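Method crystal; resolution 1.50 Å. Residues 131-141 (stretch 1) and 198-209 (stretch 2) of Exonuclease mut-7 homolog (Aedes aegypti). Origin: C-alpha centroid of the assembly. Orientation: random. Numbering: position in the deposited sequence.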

# COMPACT_ATOMS: atom_id res chain seq x y z
N HIS A 131 -16.81 -25.13 -20.84
CA HIS A 131 -18.16 -24.63 -21.06
C HIS A 131 -18.39 -24.26 -22.51
O HIS A 131 -19.41 -24.64 -23.11
CB HIS A 131 -18.41 -23.43 -20.14
CG HIS A 131 -19.84 -22.99 -20.10
ND1 HIS A 131 -20.35 -22.04 -20.96
CD2 HIS A 131 -20.87 -23.37 -19.31
CE1 HIS A 131 -21.63 -21.85 -20.70
NE2 HIS A 131 -21.97 -22.64 -19.70
N VAL A 132 -17.45 -23.52 -23.11
CA VAL A 132 -17.64 -23.05 -24.48
C VAL A 132 -17.43 -24.15 -25.51
O VAL A 132 -17.97 -24.06 -26.62
CB VAL A 132 -16.71 -21.85 -24.77
CG1 VAL A 132 -16.91 -20.75 -23.72
CG2 VAL A 132 -15.26 -22.30 -24.84
N GLU A 133 -16.68 -25.20 -25.16
CA GLU A 133 -16.51 -26.37 -26.02
C GLU A 133 -17.84 -26.95 -26.45
O GLU A 133 -17.94 -27.58 -27.51
CB GLU A 133 -15.72 -27.46 -25.28
CG GLU A 133 -14.28 -27.60 -25.64
CD GLU A 133 -13.69 -28.88 -25.08
OE1 GLU A 133 -12.77 -29.43 -25.71
OE2 GLU A 133 -14.16 -29.33 -24.02
N ARG A 134 -18.87 -26.78 -25.63
CA ARG A 134 -20.17 -27.39 -25.85
C ARG A 134 -21.04 -26.61 -26.83
O ARG A 134 -22.02 -27.16 -27.32
CB ARG A 134 -20.88 -27.56 -24.52
CG ARG A 134 -20.24 -28.64 -23.66
CD ARG A 134 -20.82 -28.68 -22.26
NE ARG A 134 -19.86 -28.25 -21.26
CZ ARG A 134 -19.63 -28.88 -20.11
NH1 ARG A 134 -20.30 -29.99 -19.82
NH2 ARG A 134 -18.73 -28.41 -19.25
N PHE A 135 -20.71 -25.36 -27.11
CA PHE A 135 -21.41 -24.62 -28.15
C PHE A 135 -20.91 -25.09 -29.51
O PHE A 135 -19.74 -24.91 -29.84
CB PHE A 135 -21.21 -23.12 -27.98
CG PHE A 135 -21.69 -22.59 -26.66
CD1 PHE A 135 -23.01 -22.74 -26.28
CD2 PHE A 135 -20.82 -21.95 -25.79
CE1 PHE A 135 -23.46 -22.25 -25.06
CE2 PHE A 135 -21.26 -21.46 -24.57
CZ PHE A 135 -22.59 -21.62 -24.20
N ASP A 136 -21.80 -25.71 -30.30
CA ASP A 136 -21.39 -26.29 -31.58
C ASP A 136 -20.80 -25.24 -32.51
O ASP A 136 -19.91 -25.54 -33.31
CB ASP A 136 -22.58 -26.98 -32.25
CG ASP A 136 -22.69 -28.44 -31.86
OD1 ASP A 136 -21.71 -29.18 -32.05
OD2 ASP A 136 -23.76 -28.84 -31.35
N SER A 137 -21.29 -24.00 -32.43
CA SER A 137 -20.82 -22.93 -33.29
C SER A 137 -19.48 -22.35 -32.86
O SER A 137 -18.83 -21.65 -33.65
CB SER A 137 -21.85 -21.80 -33.34
OG SER A 137 -22.84 -22.05 -34.33
N PHE A 138 -19.05 -22.60 -31.62
CA PHE A 138 -17.88 -21.92 -31.09
C PHE A 138 -16.60 -22.43 -31.76
O PHE A 138 -16.34 -23.64 -31.79
CB PHE A 138 -17.79 -22.13 -29.58
CG PHE A 138 -16.65 -21.38 -28.93
CD1 PHE A 138 -15.36 -21.89 -28.94
CD2 PHE A 138 -16.88 -20.17 -28.30
CE1 PHE A 138 -14.33 -21.20 -28.36
CE2 PHE A 138 -15.84 -19.47 -27.69
CZ PHE A 138 -14.57 -19.99 -27.72
N ARG A 139 -15.80 -21.50 -32.27
CA ARG A 139 -14.51 -21.82 -32.87
C ARG A 139 -13.43 -20.93 -32.27
O ARG A 139 -13.54 -19.70 -32.31
CB ARG A 139 -14.53 -21.64 -34.39
CG ARG A 139 -15.25 -22.72 -35.17
CD ARG A 139 -14.92 -24.13 -34.68
NE ARG A 139 -15.57 -25.15 -35.50
CZ ARG A 139 -16.88 -25.36 -35.54
NH1 ARG A 139 -17.70 -24.63 -34.80
NH2 ARG A 139 -17.38 -26.31 -36.32
N PHE A 140 -12.37 -21.54 -31.74
CA PHE A 140 -11.19 -20.77 -31.39
C PHE A 140 -10.58 -20.17 -32.65
O PHE A 140 -10.72 -20.73 -33.75
CB PHE A 140 -10.18 -21.66 -30.67
CG PHE A 140 -10.55 -21.98 -29.25
CD1 PHE A 140 -11.13 -23.19 -28.91
CD2 PHE A 140 -10.31 -21.05 -28.24
CE1 PHE A 140 -11.48 -23.48 -27.61
CE2 PHE A 140 -10.65 -21.33 -26.93
CZ PHE A 140 -11.23 -22.54 -26.61
N PRO A 141 -9.92 -19.01 -32.54
CA PRO A 141 -9.36 -18.37 -33.75
C PRO A 141 -8.25 -19.17 -34.40
O PRO A 141 -7.96 -18.98 -35.58
CB PRO A 141 -8.84 -17.02 -33.24
CG PRO A 141 -8.76 -17.15 -31.74
CD PRO A 141 -9.74 -18.19 -31.32
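Stretch 2 198-209: AIEKQLTHIQLD

Stretch 2 enters as a helix, already under way at Ala-198 and running to His-205. Ile-206 is the first residue to leave helical phi/psi. Gln-207 then takes positive phi and psi (64/36), and Leu-208 is extended. Stretch 1 is helical at His-131 and Val-132 and goes on through two type I turns, Val-132 to Phe-135 and Phe-135 to Phe-138, before extending through Arg-139 and Phe-140. The CA atoms of Ser-137 and Ile-206 come closest, at 6.6 Å. From there the later part of stretch 1 runs back along the helix toward its start, so Phe-140 meets Ile-199. Together the stretches bury 531 Å².

Gln-202 is the key polar residue. Its CB points toward stretch 1, and chi1 t with chi2 p folds the chain so that two groups are used. CG lies over one face of the Phe-138 ring, 3.6 Å from Gln-202 CG to the ring centroid. The amide reaches the backbone: Arg-139 N donates to Gln-202 OE1 at 3.0 Å, with a nearly straight angle of 167°. The same OE1 accepts a hydrogen bond from a water, 2.8 Å from the water O to Gln-202 OE1. That water also donates weakly to Ser-137 O.

Phe-138 is buried. Its CB points sideways, but chi1 t brings the ring nearer to the helix. Leu-203 CD2 lies 3.9 Å from Phe-138 CD2, and Ile-206 CD1 is 4.0 Å from Phe-138 CB.

Phe-135 has chi1 m, and its CB points toward stretch 2. Leu-208 has chi1 m and chi2 t, which places CD1 over one face of this ring. Leu-208 CD1 is 3.4 Å from the Phe-135 ring centroid and only 3° off the normal. Leu-203 CD2 approaches Phe-135 CE2 obliquely at 4.1 Å.

Leu-203 starts sideways, but chi1 m and chi2 t carry its end inward. Its CD2 also packs on Val-132 CG1 at 3.9 Å, so one methyl touches three residues of stretch 1. Ile-206 has chi1 p and chi2 t. Its CD1 meets Phe-135 CB at 4.1 Å, while CG2 lies 3.9 Å from Ser-137 CB.

Ile-199 is m,t. Its CG1 is 4.0 Å from Phe-140 CE2, and its CG2 is 4.1 Å from Val-132 CG1. The Arg-139 side chain leads away from the helix and folds back on its own stretch, where Arg-139 NH1 donates weakly to Asp-136 O at 2.8 Å.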

# COMPACT_ATOMS: atom_id res chain seq x y z
N ALA A 198 -9.82 -13.36 -26.00
CA ALA A 198 -10.11 -14.09 -27.24
C ALA A 198 -11.40 -14.89 -27.14
O ALA A 198 -12.19 -14.95 -28.10
CB ALA A 198 -8.93 -15.01 -27.58
N ILE A 199 -11.65 -15.52 -25.99
CA ILE A 199 -12.87 -16.29 -25.80
C ILE A 199 -14.09 -15.37 -25.77
O ILE A 199 -15.12 -15.67 -26.38
CB ILE A 199 -12.78 -17.15 -24.53
CG1 ILE A 199 -11.67 -18.19 -24.71
CG2 ILE A 199 -14.12 -17.83 -24.26
CD1 ILE A 199 -11.47 -19.10 -23.52
N GLU A 200 -13.98 -14.25 -25.07
CA GLU A 200 -15.04 -13.24 -25.05
C GLU A 200 -15.44 -12.84 -26.47
O GLU A 200 -16.63 -12.80 -26.81
CB GLU A 200 -14.55 -12.02 -24.25
CG GLU A 200 -15.58 -11.01 -23.82
CD GLU A 200 -14.98 -10.00 -22.84
OE1 GLU A 200 -13.88 -9.48 -23.13
OE2 GLU A 200 -15.59 -9.75 -21.78
N LYS A 201 -14.45 -12.53 -27.31
CA LYS A 201 -14.73 -12.07 -28.66
C LYS A 201 -15.46 -13.14 -29.47
O LYS A 201 -16.38 -12.84 -30.23
CB LYS A 201 -13.44 -11.66 -29.36
CG LYS A 201 -12.94 -10.28 -28.98
CD LYS A 201 -11.55 -10.02 -29.52
CE LYS A 201 -11.06 -8.62 -29.16
NZ LYS A 201 -11.73 -8.06 -27.95
N GLN A 202 -15.07 -14.41 -29.30
CA GLN A 202 -15.72 -15.46 -30.08
C GLN A 202 -17.12 -15.77 -29.57
O GLN A 202 -18.01 -16.09 -30.37
CB GLN A 202 -14.83 -16.71 -30.10
CG GLN A 202 -15.50 -17.97 -30.65
CD GLN A 202 -15.86 -17.89 -32.12
OE1 GLN A 202 -16.66 -18.69 -32.60
NE2 GLN A 202 -15.27 -16.94 -32.85
N LEU A 203 -17.36 -15.66 -28.26
CA LEU A 203 -18.73 -15.81 -27.75
C LEU A 203 -19.64 -14.73 -28.30
O LEU A 203 -20.78 -15.01 -28.70
CB LEU A 203 -18.72 -15.78 -26.22
CG LEU A 203 -18.20 -17.04 -25.54
CD1 LEU A 203 -18.01 -16.76 -24.04
CD2 LEU A 203 -19.11 -18.24 -25.77
N THR A 204 -19.15 -13.49 -28.34
CA THR A 204 -19.92 -12.41 -28.96
C THR A 204 -20.17 -12.70 -30.44
O THR A 204 -21.26 -12.42 -30.96
CB THR A 204 -19.18 -11.08 -28.78
OG1 THR A 204 -19.05 -10.79 -27.37
CG2 THR A 204 -19.94 -9.94 -29.44
N HIS A 205 -19.18 -13.30 -31.12
CA HIS A 205 -19.32 -13.58 -32.54
C HIS A 205 -20.46 -14.55 -32.82
O HIS A 205 -21.16 -14.42 -33.84
CB HIS A 205 -18.00 -14.14 -33.09
CG HIS A 205 -18.03 -14.40 -34.57
ND1 HIS A 205 -17.94 -13.40 -35.51
CD2 HIS A 205 -18.14 -15.56 -35.26
CE1 HIS A 205 -17.99 -13.92 -36.72
NE2 HIS A 205 -18.11 -15.23 -36.60
N ILE A 206 -20.68 -15.52 -31.94
CA ILE A 206 -21.76 -16.49 -32.13
C ILE A 206 -23.00 -16.07 -31.34
O ILE A 206 -23.82 -16.91 -30.96
CB ILE A 206 -21.32 -17.91 -31.75
CG1 ILE A 206 -20.88 -18.00 -30.28
CG2 ILE A 206 -20.19 -18.39 -32.66
CD1 ILE A 206 -20.74 -19.44 -29.79
N GLN A 207 -23.13 -14.77 -31.08
CA GLN A 207 -24.34 -14.16 -30.53
C GLN A 207 -24.66 -14.66 -29.12
O GLN A 207 -25.83 -14.80 -28.74
CB GLN A 207 -25.54 -14.38 -31.45
CG GLN A 207 -25.24 -14.20 -32.92
CD GLN A 207 -24.80 -12.79 -33.26
OE1 GLN A 207 -25.58 -11.84 -33.16
NE2 GLN A 207 -23.55 -12.65 -33.69
N LEU A 208 -23.63 -14.91 -28.32
CA LEU A 208 -23.81 -15.18 -26.90
C LEU A 208 -23.27 -14.00 -26.10
O LEU A 208 -22.51 -13.18 -26.61
CB LEU A 208 -23.10 -16.49 -26.51
CG LEU A 208 -23.69 -17.76 -27.13
CD1 LEU A 208 -22.91 -19.01 -26.72
CD2 LEU A 208 -25.18 -17.88 -26.79
N ASP A 209 -23.73 -13.90 -24.85
CA ASP A 209 -23.26 -12.81 -23.99
C ASP A 209 -22.20 -13.36 -23.05
O ASP A 209 -22.54 -14.09 -22.11
CB ASP A 209 -24.41 -12.19 -23.19
CG ASP A 209 -23.93 -11.07 -22.25
OD1 ASP A 209 -22.71 -10.85 -22.10
OD2 ASP A 209 -24.80 -10.39 -21.67
O HOH W 1 -17.62 -18.93 -35.18